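Local coordinates for lipoteichoic acid primase (Listeria monocytogenes, PDB 4UOP), which belongs to the sulfatase-like family of metal-binding enzymes, here as the extracellular catalytic domain, which carries a bound magnesium ion, at residues 148-158 with 171-181. Numbering follows the deposited sequence.
Sequences YKTATFHTNDA and GFDKFYDRKFF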
loop_
_atom_site.group_PDB
_atom_site.type_symbol
_atom_site.label_atom_id
_atom_site.label_comp_id
_atom_site.label_asym_id
_atom_site.label_seq_id
_atom_site.Cartn_x
_atom_site.Cartn_y
_atom_site.Cartn_z
ATOM N N TYR B 148 19.244 29.940 2.811
ATOM C CA TYR B 148 19.378 28.878 3.808
ATOM C C TYR B 148 20.238 27.758 3.231
ATOM O O TYR B 148 20.062 27.370 2.078
ATOM C CB TYR B 148 18.014 28.294 4.205
ATOM C CG TYR B 148 17.144 29.218 5.039
ATOM C CD1 TYR B 148 16.506 30.308 4.479
ATOM C CD2 TYR B 148 16.967 28.998 6.394
ATOM C CE1 TYR B 148 15.727 31.175 5.248
ATOM C CE2 TYR B 148 16.182 29.838 7.169
ATOM C CZ TYR B 148 15.567 30.933 6.593
ATOM O OH TYR B 148 14.801 31.784 7.358
ATOM N N LYS B 149 21.164 27.249 4.037
ATOM C CA LYS B 149 21.780 25.951 3.797
ATOM C C LYS B 149 20.873 24.927 4.473
ATOM O O LYS B 149 20.366 25.183 5.557
ATOM C CB LYS B 149 23.181 25.880 4.400
ATOM C CG LYS B 149 24.209 26.751 3.686
ATOM C CD LYS B 149 24.477 26.249 2.288
ATOM C CE LYS B 149 25.602 27.022 1.618
ATOM N NZ LYS B 149 25.846 26.456 0.266
ATOM N N THR B 150 20.645 23.798 3.809
ATOM C CA THR B 150 19.628 22.848 4.229
ATOM C C THR B 150 20.255 21.471 4.439
ATOM O O THR B 150 21.117 21.038 3.658
ATOM C CB THR B 150 18.470 22.784 3.210
ATOM O OG1 THR B 150 18.940 22.293 1.955
ATOM C CG2 THR B 150 17.858 24.179 2.996
ATOM N N ALA B 151 19.860 20.800 5.515
ATOM C CA ALA B 151 20.400 19.475 5.819
ATOM C C ALA B 151 19.357 18.647 6.534
ATOM O O ALA B 151 18.513 19.182 7.256
ATOM C CB ALA B 151 21.664 19.574 6.667
ATOM N N THR B 152 19.440 17.333 6.348
ATOM C CA THR B 152 18.629 16.422 7.142
ATOM C C THR B 152 19.531 15.401 7.832
ATOM O O THR B 152 20.579 15.035 7.287
ATOM C CB THR B 152 17.544 15.765 6.266
ATOM O OG1 THR B 152 16.657 14.963 7.065
ATOM C CG2 THR B 152 18.164 14.953 5.149
ATOM N N PHE B 153 19.111 14.971 9.026
ATOM C CA PHE B 153 19.895 14.129 9.927
ATOM C C PHE B 153 19.060 12.934 10.359
ATOM O O PHE B 153 17.945 13.092 10.839
ATOM C CB PHE B 153 20.266 14.898 11.203
ATOM C CG PHE B 153 21.124 16.124 10.981
ATOM C CD1 PHE B 153 20.554 17.331 10.557
ATOM C CD2 PHE B 153 22.480 16.090 11.219
ATOM C CE1 PHE B 153 21.330 18.464 10.392
ATOM C CE2 PHE B 153 23.265 17.224 11.028
ATOM C CZ PHE B 153 22.688 18.409 10.616
ATOM N N HIS B 154 19.621 11.734 10.221
ATOM C CA HIS B 154 18.969 10.516 10.691
ATOM C C HIS B 154 20.049 9.466 10.874
ATOM O O HIS B 154 20.940 9.381 10.034
ATOM C CB HIS B 154 17.933 10.053 9.676
ATOM C CG HIS B 154 17.187 8.819 10.084
ATOM N ND1 HIS B 154 16.371 8.769 11.197
ATOM C CD2 HIS B 154 17.126 7.593 9.518
ATOM C CE1 HIS B 154 15.831 7.568 11.289
ATOM N NE2 HIS B 154 16.279 6.832 10.287
ATOM N N THR B 155 19.990 8.689 11.959
ATOM C CA THR B 155 21.127 7.833 12.328
ATOM C C THR B 155 21.170 6.482 11.611
ATOM O O THR B 155 22.172 5.772 11.732
ATOM C CB THR B 155 21.233 7.593 13.850
ATOM O OG1 THR B 155 20.124 6.809 14.301
ATOM C CG2 THR B 155 21.285 8.917 14.620
ATOM N N ASN B 156 20.131 6.138 10.858
ATOM C CA ASN B 156 20.163 4.927 10.038
ATOM C C ASN B 156 20.741 5.174 8.633
ATOM O O ASN B 156 20.987 6.318 8.236
ATOM C CB ASN B 156 18.760 4.336 9.916
ATOM C CG ASN B 156 18.759 2.819 9.896
ATOM O OD1 ASN B 156 19.793 2.172 9.683
ATOM N ND2 ASN B 156 17.581 2.239 10.110
ATOM N N ASP B 157 20.955 4.094 7.888
ATOM C CA ASP B 157 21.540 4.184 6.548
ATOM C C ASP B 157 20.562 4.801 5.547
ATOM O O ASP B 157 19.399 4.436 5.508
ATOM C CB ASP B 157 21.981 2.798 6.063
ATOM C CG ASP B 157 23.131 2.222 6.894
ATOM O OD1 ASP B 157 24.282 2.700 6.751
ATOM O OD2 ASP B 157 22.898 1.282 7.688
ATOM N N ALA B 158 21.050 5.729 4.735
ATOM C CA ALA B 158 20.200 6.495 3.823
ATOM C C ALA B 158 19.708 5.688 2.619
ATOM O O ALA B 158 18.841 6.164 1.882
ATOM C CB ALA B 158 20.923 7.742 3.343
ATOM N N GLY B 171 16.122 18.604 -2.943
ATOM C CA GLY B 171 17.050 19.721 -2.921
ATOM C C GLY B 171 17.656 20.043 -1.569
ATOM O O GLY B 171 18.058 21.175 -1.349
ATOM N N PHE B 172 17.749 19.061 -0.665
ATOM C CA PHE B 172 18.577 19.231 0.518
ATOM C C PHE B 172 20.028 19.386 0.054
ATOM O O PHE B 172 20.481 18.633 -0.811
ATOM C CB PHE B 172 18.462 18.043 1.504
ATOM C CG PHE B 172 17.305 18.148 2.473
ATOM C CD1 PHE B 172 17.338 19.062 3.516
ATOM C CD2 PHE B 172 16.208 17.316 2.367
ATOM C CE1 PHE B 172 16.289 19.174 4.397
ATOM C CE2 PHE B 172 15.149 17.409 3.259
ATOM C CZ PHE B 172 15.193 18.339 4.278
ATOM N N ASP B 173 20.758 20.331 0.633
ATOM C CA ASP B 173 22.196 20.482 0.327
ATOM C C ASP B 173 22.993 19.259 0.782
ATOM O O ASP B 173 23.928 18.816 0.094
ATOM C CB ASP B 173 22.779 21.715 1.015
ATOM C CG ASP B 173 22.307 23.010 0.394
ATOM O OD1 ASP B 173 22.300 23.108 -0.845
ATOM O OD2 ASP B 173 21.947 23.929 1.148
ATOM N N LYS B 174 22.635 18.735 1.951
ATOM C CA LYS B 174 23.321 17.586 2.544
ATOM C C LYS B 174 22.364 16.705 3.317
ATOM O O LYS B 174 21.349 17.180 3.823
ATOM C CB LYS B 174 24.375 18.041 3.562
ATOM C CG LYS B 174 25.558 18.758 2.985
ATOM C CD LYS B 174 26.568 19.042 4.073
ATOM C CE LYS B 174 27.729 19.847 3.524
ATOM N NZ LYS B 174 28.608 20.301 4.630
ATOM N N PHE B 175 22.708 15.426 3.437
ATOM C CA PHE B 175 22.073 14.574 4.429
ATOM C C PHE B 175 23.152 13.864 5.213
ATOM O O PHE B 175 24.192 13.480 4.666
ATOM C CB PHE B 175 21.073 13.589 3.810
ATOM C CG PHE B 175 21.671 12.631 2.834
ATOM C CD1 PHE B 175 22.219 11.440 3.272
ATOM C CD2 PHE B 175 21.669 12.913 1.480
ATOM C CE1 PHE B 175 22.788 10.550 2.373
ATOM C CE2 PHE B 175 22.237 12.025 0.567
ATOM C CZ PHE B 175 22.785 10.840 1.026
ATOM N N TYR B 176 22.913 13.731 6.505
ATOM C CA TYR B 176 23.830 13.063 7.420
ATOM C C TYR B 176 23.167 11.769 7.844
ATOM O O TYR B 176 22.087 11.794 8.436
ATOM C CB TYR B 176 24.066 13.936 8.636
ATOM C CG TYR B 176 24.762 15.256 8.371
ATOM C CD1 TYR B 176 24.059 16.351 7.879
ATOM C CD2 TYR B 176 26.129 15.411 8.631
ATOM C CE1 TYR B 176 24.691 17.557 7.653
ATOM C CE2 TYR B 176 26.765 16.621 8.422
ATOM C CZ TYR B 176 26.043 17.686 7.911
ATOM O OH TYR B 176 26.669 18.884 7.702
ATOM N N ASP B 177 23.800 10.639 7.538
ATOM C CA ASP B 177 23.205 9.338 7.795
ATOM C C ASP B 177 24.118 8.505 8.705
ATOM O O ASP B 177 25.035 9.033 9.336
ATOM C CB ASP B 177 22.859 8.632 6.471
ATOM C CG ASP B 177 24.047 7.948 5.824
ATOM O OD1 ASP B 177 25.198 8.350 6.074
ATOM O OD2 ASP B 177 23.816 6.979 5.061
ATOM N N ARG B 178 23.862 7.209 8.769
ATOM C CA ARG B 178 24.627 6.344 9.680
ATOM C C ARG B 178 26.146 6.541 9.589
ATOM O O ARG B 178 26.810 6.571 10.613
ATOM C CB ARG B 178 24.290 4.881 9.457
ATOM C CG ARG B 178 24.794 4.007 10.599
ATOM C CD ARG B 178 24.521 2.548 10.333
ATOM N NE ARG B 178 24.503 1.802 11.594
ATOM C CZ ARG B 178 23.422 1.265 12.149
ATOM N NH1 ARG B 178 22.224 1.359 11.566
ATOM N NH2 ARG B 178 23.542 0.613 13.301
ATOM N N LYS B 179 26.681 6.670 8.377
ATOM C CA LYS B 179 28.134 6.905 8.170
ATOM C C LYS B 179 28.678 8.052 9.009
ATOM O O LYS B 179 29.804 7.992 9.519
ATOM C CB LYS B 179 28.441 7.204 6.699
ATOM C CG LYS B 179 28.251 6.027 5.758
ATOM C CD LYS B 179 28.953 6.255 4.424
ATOM C CE LYS B 179 28.499 7.531 3.724
ATOM N NZ LYS B 179 27.017 7.613 3.553
ATOM N N PHE B 180 27.875 9.102 9.150
ATOM C CA PHE B 180 28.251 10.250 9.957
ATOM C C PHE B 180 28.164 9.974 11.453
ATOM O O PHE B 180 28.997 10.455 12.220
ATOM C CB PHE B 180 27.370 11.462 9.601
ATOM C CG PHE B 180 27.565 12.632 10.511
ATOM C CD1 PHE B 180 28.687 13.439 10.392
ATOM C CD2 PHE B 180 26.634 12.921 11.498
ATOM C CE1 PHE B 180 28.865 14.519 11.231
ATOM C CE2 PHE B 180 26.813 13.987 12.351
ATOM C CZ PHE B 180 27.929 14.792 12.215
ATOM N N PHE B 181 27.118 9.278 11.888
ATOM C CA PHE B 181 26.902 9.066 13.332
ATOM C C PHE B 181 27.740 7.979 14.025
ATOM O O PHE B 181 27.843 8.002 15.244
ATOM C CB PHE B 181 25.411 8.881 13.624
ATOM C CG PHE B 181 24.584 10.091 13.315
ATOM C CD1 PHE B 181 24.510 11.138 14.218
ATOM C CD2 PHE B 181 23.886 10.189 12.116
ATOM C CE1 PHE B 181 23.754 12.260 13.934
ATOM C CE2 PHE B 181 23.125 11.312 11.829
ATOM C CZ PHE B 181 23.064 12.347 12.733
HETATM O O HOH W 1 18.523 23.666 -0.149
#
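The hydroxyl of T150 is gripped twice: OG1 accepts from D173 N at 3.0 Å and donates to a water that in turn donates to G171 O. A chi1 of 64° sets OG1 between the backbone N and the carbonyl carbon, within reach of the turn where the chain leaves helix 163-169 through the Schellman glycine G171. D173 returns the grip, its OD2 taking T150 N on the anti side, somewhat out of the carboxylate plane. This turn closes a beta-alpha-beta unit of the sulfatase-like fold, in which strand 174-176 pairs in parallel with strand 149-153, itself paired on its other side with strand 214-219. T152 sits at the centre of the pairing: its N donates to K174 O, and its O receives Y176 N at 2.8 Å in a nearly straight bond. H154 N then donates to Y176 O; the H154 ring takes its own partner, ND1 bonding I219 O.

On the face shared by A151, F153 and Y176, the F153 and Y176 side chains run side by side, and their rings form an offset pair, planes 4° apart but slid so that they barely overlap, with F153 CE2 3.4 Å from Y176 CD1; helix 193-209 packs against both. On the T152 face, T152 CB stands over the centre of the F172 ring, while its CG2 meets F175 CB at 3.5 Å.

Beyond the strands, T155 CG2 makes a CH-pi contact over the centre of one face of F181, and F180 CD2 lies over the opposite face. The extended R178 chain crosses D157 obliquely, guanidinium and carboxylate planes 17° apart; the salt bridge from D157 OD2 to R178 NH1 is long, while NE pairs with D183 and NH1 bonds F189 O. D177, the N-cap of helix 178-181, weakly accepts K179 N with OD1, while OD2 uses its anti lone pair for A158 N, 3.1 Å away.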